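Local coordinates for protein lysine/ornithine decarboxylase (PDB 2PLJ) that decarboxylates lysine and ornithine, probably with pyridoxal phosphate as cofactor, and is complexed here with a pyridoxyl adduct of putrescine, at residues Glu192-Trp204 against Val235-Leu247. Numbering follows the deposited sequence.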
loop_
_atom_site.group_PDB
_atom_site.type_symbol
_atom_site.label_atom_id
_atom_site.label_comp_id
_atom_site.label_asym_id
_atom_site.label_seq_id
_atom_site.Cartn_x
_atom_site.Cartn_y
_atom_site.Cartn_z
ATOM N N GLU A 192 8.832 -20.501 -28.860
ATOM C CA GLU A 192 9.743 -21.656 -28.881
ATOM C C GLU A 192 9.753 -22.411 -27.533
ATOM O O GLU A 192 9.699 -23.649 -27.509
ATOM C CB GLU A 192 11.164 -21.220 -29.271
ATOM C CG GLU A 192 12.136 -22.373 -29.401
ATOM C CD GLU A 192 13.524 -21.946 -29.855
ATOM O OE1 GLU A 192 13.846 -20.738 -29.753
ATOM O OE2 GLU A 192 14.297 -22.821 -30.316
ATOM N N GLN A 193 9.817 -21.655 -26.430
ATOM C CA GLN A 193 9.787 -22.229 -25.081
ATOM C C GLN A 193 8.448 -22.924 -24.826
ATOM O O GLN A 193 8.395 -23.941 -24.128
ATOM C CB GLN A 193 10.031 -21.160 -23.998
ATOM C CG GLN A 193 11.472 -20.631 -23.955
ATOM C CD GLN A 193 11.673 -19.394 -23.063
ATOM O OE1 GLN A 193 10.753 -18.589 -22.810
ATOM N NE2 GLN A 193 12.905 -19.232 -22.590
ATOM N N ALA A 194 7.369 -22.349 -25.360
ATOM C CA ALA A 194 6.037 -22.926 -25.181
ATOM C C ALA A 194 5.988 -24.337 -25.786
ATOM O O ALA A 194 5.465 -25.261 -25.158
ATOM C CB ALA A 194 4.985 -22.044 -25.789
ATOM N N LEU A 195 6.546 -24.494 -26.988
ATOM C CA LEU A 195 6.598 -25.810 -27.642
ATOM C C LEU A 195 7.408 -26.811 -26.810
ATOM O O LEU A 195 6.983 -27.955 -26.638
ATOM C CB LEU A 195 7.085 -25.691 -29.101
ATOM C CG LEU A 195 6.049 -24.959 -29.975
ATOM C CD1 LEU A 195 6.642 -24.439 -31.282
ATOM C CD2 LEU A 195 4.830 -25.838 -30.249
ATOM N N VAL A 196 8.525 -26.355 -26.236
ATOM C CA VAL A 196 9.359 -27.202 -25.362
ATOM C C VAL A 196 8.571 -27.628 -24.115
ATOM O O VAL A 196 8.580 -28.794 -23.726
ATOM C CB VAL A 196 10.697 -26.512 -24.966
ATOM C CG1 VAL A 196 11.490 -27.379 -24.011
ATOM C CG2 VAL A 196 11.564 -26.215 -26.214
ATOM N N ILE A 197 7.845 -26.682 -23.515
ATOM C CA ILE A 197 7.006 -27.010 -22.367
ATOM C C ILE A 197 5.925 -28.041 -22.740
ATOM O O ILE A 197 5.667 -28.998 -21.993
ATOM C CB ILE A 197 6.372 -25.730 -21.764
ATOM C CG1 ILE A 197 7.458 -24.890 -21.077
ATOM C CG2 ILE A 197 5.280 -26.091 -20.759
ATOM C CD1 ILE A 197 7.024 -23.449 -20.740
ATOM N N ILE A 198 5.322 -27.868 -23.909
ATOM C CA ILE A 198 4.205 -28.721 -24.331
ATOM C C ILE A 198 4.724 -30.147 -24.652
ATOM O O ILE A 198 4.130 -31.155 -24.233
ATOM C CB ILE A 198 3.404 -28.084 -25.485
ATOM C CG1 ILE A 198 2.656 -26.826 -24.979
ATOM C CG2 ILE A 198 2.396 -29.082 -26.091
ATOM C CD1 ILE A 198 2.124 -25.939 -26.065
ATOM N N GLU A 199 5.857 -30.212 -25.346
ATOM C CA GLU A 199 6.503 -31.501 -25.600
ATOM C C GLU A 199 6.922 -32.219 -24.299
ATOM O O GLU A 199 6.778 -33.455 -24.197
ATOM C CB GLU A 199 7.683 -31.347 -26.567
ATOM C CG GLU A 199 7.983 -32.618 -27.333
ATOM C CD GLU A 199 8.925 -32.395 -28.518
ATOM O OE1 GLU A 199 8.920 -31.276 -29.093
ATOM O OE2 GLU A 199 9.664 -33.345 -28.872
ATOM N N THR A 200 7.434 -31.451 -23.326
ATOM C CA THR A 200 7.841 -32.009 -22.031
ATOM C C THR A 200 6.624 -32.501 -21.230
ATOM O O THR A 200 6.684 -33.579 -20.608
ATOM C CB THR A 200 8.719 -31.027 -21.211
ATOM O OG1 THR A 200 9.839 -30.628 -22.005
ATOM C CG2 THR A 200 9.245 -31.672 -19.945
ATOM N N ALA A 201 5.522 -31.747 -21.283
ATOM C CA ALA A 201 4.284 -32.157 -20.617
ATOM C C ALA A 201 3.816 -33.511 -21.170
ATOM O O ALA A 201 3.360 -34.373 -20.419
ATOM C CB ALA A 201 3.198 -31.088 -20.801
ATOM N N LYS A 202 3.949 -33.712 -22.481
ATOM C CA LYS A 202 3.561 -35.010 -23.066
ATOM C C LYS A 202 4.435 -36.148 -22.506
ATOM O O LYS A 202 3.917 -37.201 -22.115
ATOM C CB LYS A 202 3.617 -35.005 -24.594
ATOM C CG LYS A 202 3.043 -36.312 -25.183
ATOM C CD LYS A 202 3.308 -36.449 -26.659
ATOM C CE LYS A 202 2.665 -37.722 -27.215
ATOM N NZ LYS A 202 2.399 -37.586 -28.682
ATOM N N GLU A 203 5.747 -35.905 -22.447
ATOM C CA GLU A 203 6.702 -36.871 -21.899
ATOM C C GLU A 203 6.321 -37.218 -20.464
ATOM O O GLU A 203 6.343 -38.393 -20.083
ATOM C CB GLU A 203 8.128 -36.313 -21.942
ATOM C CG GLU A 203 8.731 -36.267 -23.344
ATOM C CD GLU A 203 9.976 -35.372 -23.462
ATOM O OE1 GLU A 203 10.498 -34.888 -22.428
ATOM O OE2 GLU A 203 10.438 -35.158 -24.611
ATOM N N TRP A 204 5.921 -36.199 -19.704
ATOM C CA TRP A 204 5.592 -36.345 -18.283
ATOM C C TRP A 204 4.132 -36.729 -18.014
ATOM O O TRP A 204 3.713 -36.792 -16.861
ATOM C CB TRP A 204 5.976 -35.070 -17.503
ATOM C CG TRP A 204 7.462 -34.796 -17.477
ATOM C CD1 TRP A 204 8.480 -35.639 -17.883
ATOM C CD2 TRP A 204 8.095 -33.600 -17.012
ATOM N NE1 TRP A 204 9.701 -35.030 -17.690
ATOM C CE2 TRP A 204 9.492 -33.781 -17.149
ATOM C CE3 TRP A 204 7.616 -32.402 -16.460
ATOM C CZ2 TRP A 204 10.419 -32.790 -16.770
ATOM C CZ3 TRP A 204 8.534 -31.412 -16.090
ATOM C CH2 TRP A 204 9.925 -31.616 -16.246
ATOM N N VAL A 235 1.267 -21.167 -32.806
ATOM C CA VAL A 235 1.809 -22.144 -31.867
ATOM C C VAL A 235 0.923 -23.395 -31.844
ATOM O O VAL A 235 1.437 -24.514 -31.844
ATOM C CB VAL A 235 2.013 -21.561 -30.450
ATOM C CG1 VAL A 235 2.316 -22.663 -29.448
ATOM C CG2 VAL A 235 3.126 -20.488 -30.465
ATOM N N MET A 236 -0.401 -23.206 -31.837
ATOM C CA MET A 236 -1.322 -24.338 -31.853
ATOM C C MET A 236 -1.135 -25.201 -33.086
ATOM O O MET A 236 -1.183 -26.428 -33.000
ATOM C CB MET A 236 -2.760 -23.861 -31.769
ATOM C CG MET A 236 -3.066 -23.315 -30.413
ATOM S SD MET A 236 -4.656 -22.469 -30.343
ATOM C CE MET A 236 -5.073 -22.677 -28.618
ATOM N N GLU A 237 -0.891 -24.544 -34.217
ATOM C CA GLU A 237 -0.596 -25.256 -35.480
ATOM C C GLU A 237 0.694 -26.082 -35.388
ATOM O O GLU A 237 0.745 -27.229 -35.878
ATOM C CB GLU A 237 -0.521 -24.264 -36.646
ATOM C CG GLU A 237 -1.859 -23.605 -36.971
ATOM C CD GLU A 237 -1.763 -22.381 -37.896
ATOM O OE1 GLU A 237 -0.727 -22.187 -38.576
ATOM O OE2 GLU A 237 -2.760 -21.607 -37.922
ATOM N N GLN A 238 1.728 -25.504 -34.770
ATOM C CA GLN A 238 3.013 -26.191 -34.569
ATOM C C GLN A 238 2.885 -27.410 -33.667
ATOM O O GLN A 238 3.513 -28.429 -33.934
ATOM C CB GLN A 238 4.081 -25.259 -34.000
ATOM C CG GLN A 238 4.554 -24.167 -34.960
ATOM C CD GLN A 238 5.222 -24.717 -36.214
ATOM O OE1 GLN A 238 5.997 -25.689 -36.171
ATOM N NE2 GLN A 238 4.921 -24.094 -37.351
ATOM N N VAL A 239 2.076 -27.302 -32.608
ATOM C CA VAL A 239 1.780 -28.449 -31.748
ATOM C C VAL A 239 1.227 -29.637 -32.557
ATOM O O VAL A 239 1.719 -30.764 -32.441
ATOM C CB VAL A 239 0.786 -28.058 -30.639
ATOM C CG1 VAL A 239 0.295 -29.283 -29.873
ATOM C CG2 VAL A 239 1.446 -27.053 -29.695
ATOM N N VAL A 240 0.203 -29.369 -33.365
ATOM C CA VAL A 240 -0.431 -30.382 -34.231
ATOM C C VAL A 240 0.558 -30.955 -35.254
ATOM O O VAL A 240 0.591 -32.180 -35.496
ATOM C CB VAL A 240 -1.683 -29.781 -34.938
ATOM C CG1 VAL A 240 -2.108 -30.612 -36.165
ATOM C CG2 VAL A 240 -2.825 -29.605 -33.937
ATOM N N GLU A 241 1.361 -30.076 -35.854
ATOM C CA GLU A 241 2.337 -30.498 -36.865
ATOM C C GLU A 241 3.429 -31.378 -36.267
ATOM O O GLU A 241 3.979 -32.249 -36.946
ATOM C CB GLU A 241 2.945 -29.279 -37.573
ATOM C CG GLU A 241 1.963 -28.559 -38.512
ATOM C CD GLU A 241 1.279 -29.502 -39.515
ATOM O OE1 GLU A 241 0.023 -29.593 -39.503
ATOM O OE2 GLU A 241 1.993 -30.172 -40.296
ATOM N N ARG A 242 3.740 -31.143 -34.995
ATOM C CA ARG A 242 4.686 -31.972 -34.256
ATOM C C ARG A 242 4.079 -33.296 -33.768
ATOM O O ARG A 242 4.765 -34.082 -33.113
ATOM C CB ARG A 242 5.271 -31.201 -33.072
ATOM C CG ARG A 242 6.240 -30.111 -33.481
ATOM C CD ARG A 242 6.933 -29.533 -32.266
ATOM N NE ARG A 242 7.805 -28.405 -32.596
ATOM C CZ ARG A 242 8.691 -27.872 -31.753
ATOM N NH1 ARG A 242 8.851 -28.369 -30.528
ATOM N NH2 ARG A 242 9.426 -26.840 -32.135
ATOM N N GLY A 243 2.806 -33.536 -34.084
ATOM C CA GLY A 243 2.125 -34.759 -33.661
ATOM C C GLY A 243 1.741 -34.811 -32.185
ATOM O O GLY A 243 1.470 -35.886 -31.646
ATOM N N LEU A 244 1.713 -33.654 -31.532
ATOM C CA LEU A 244 1.350 -33.558 -30.111
ATOM C C LEU A 244 -0.173 -33.380 -29.971
ATOM O O LEU A 244 -0.842 -33.001 -30.943
ATOM C CB LEU A 244 2.104 -32.392 -29.445
ATOM C CG LEU A 244 3.629 -32.484 -29.319
ATOM C CD1 LEU A 244 4.237 -31.119 -29.051
ATOM C CD2 LEU A 244 4.069 -33.492 -28.261
ATOM N N PRO A 245 -0.742 -33.689 -28.783
ATOM C CA PRO A 245 -2.192 -33.482 -28.627
ATOM C C PRO A 245 -2.611 -32.039 -28.958
ATOM O O PRO A 245 -1.975 -31.100 -28.488
ATOM C CB PRO A 245 -2.441 -33.775 -27.140
ATOM C CG PRO A 245 -1.296 -34.638 -26.720
ATOM C CD PRO A 245 -0.123 -34.259 -27.570
ATOM N N ALA A 246 -3.666 -31.888 -29.762
ATOM C CA ALA A 246 -4.167 -30.559 -30.158
ATOM C C ALA A 246 -4.682 -29.782 -28.955
ATOM O O ALA A 246 -5.302 -30.363 -28.050
ATOM C CB ALA A 246 -5.275 -30.691 -31.218
ATOM N N LEU A 247 -4.417 -28.476 -28.942
ATOM C CA LEU A 247 -4.817 -27.624 -27.798
ATOM C C LEU A 247 -6.270 -27.191 -27.895
ATOM O O LEU A 247 -6.750 -26.818 -28.989
ATOM C CB LEU A 247 -3.907 -26.406 -27.684
ATOM C CG LEU A 247 -2.407 -26.717 -27.600
ATOM C CD1 LEU A 247 -1.637 -25.442 -27.242
ATOM C CD2 LEU A 247 -2.111 -27.841 -26.601
HETATM O O HOH W 1 10.757 -25.261 -29.373
#
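Arg242 NH1 meets Glu199 OE1 at 3.2 Å, a salt bridge whose hydrogen bond is weak, with an N-H...O angle of only 132°. Glu199 OE1 sits at the guanidinium edge, near its plane, while the carboxylate stands 85° to that plane; OE1 alone makes the contact. Leu195 covers one face of the same guanidinium, its CB 3.5 Å from NH1. A water donates a 2.7 Å bond to Glu192 O and accepts a weak one from Arg242 NH2, giving the arginine a second, weak link to helix 191-203.

Next to the ion pair, the Leu195 side chain runs obliquely to those of Gln238 and Val239, with CD2 3.6 Å from Val239 CG2 and CD1 against Gln238 CB. Ile198, with CG1 anti to its carbonyl carbon (chi1 -68°), brings CD1 against Val239 CG2 and meets Leu247 CD1 tip to tip at 4.0 Å. Its CG2 branch touches Leu244 CD1 instead. Gly243, with positive phi, closes helix 223-241 in a Schellman motif, in which Leu244 N bonds back to Val239 O; this turn presents Leu244 to Ile198 and Lys202. The extended Lys202 chain passes Leu244 tightly, CD to CD2 3.4 Å.

Two neighbouring outer helices of the β/α-barrel are thus joined, with Leu247 and Val235 continuing the packing onto strand 207-212. Apolar branches make most of the interface, while the bent salt bridge and weak water link probably add modest electrostatic attraction at its exposed side.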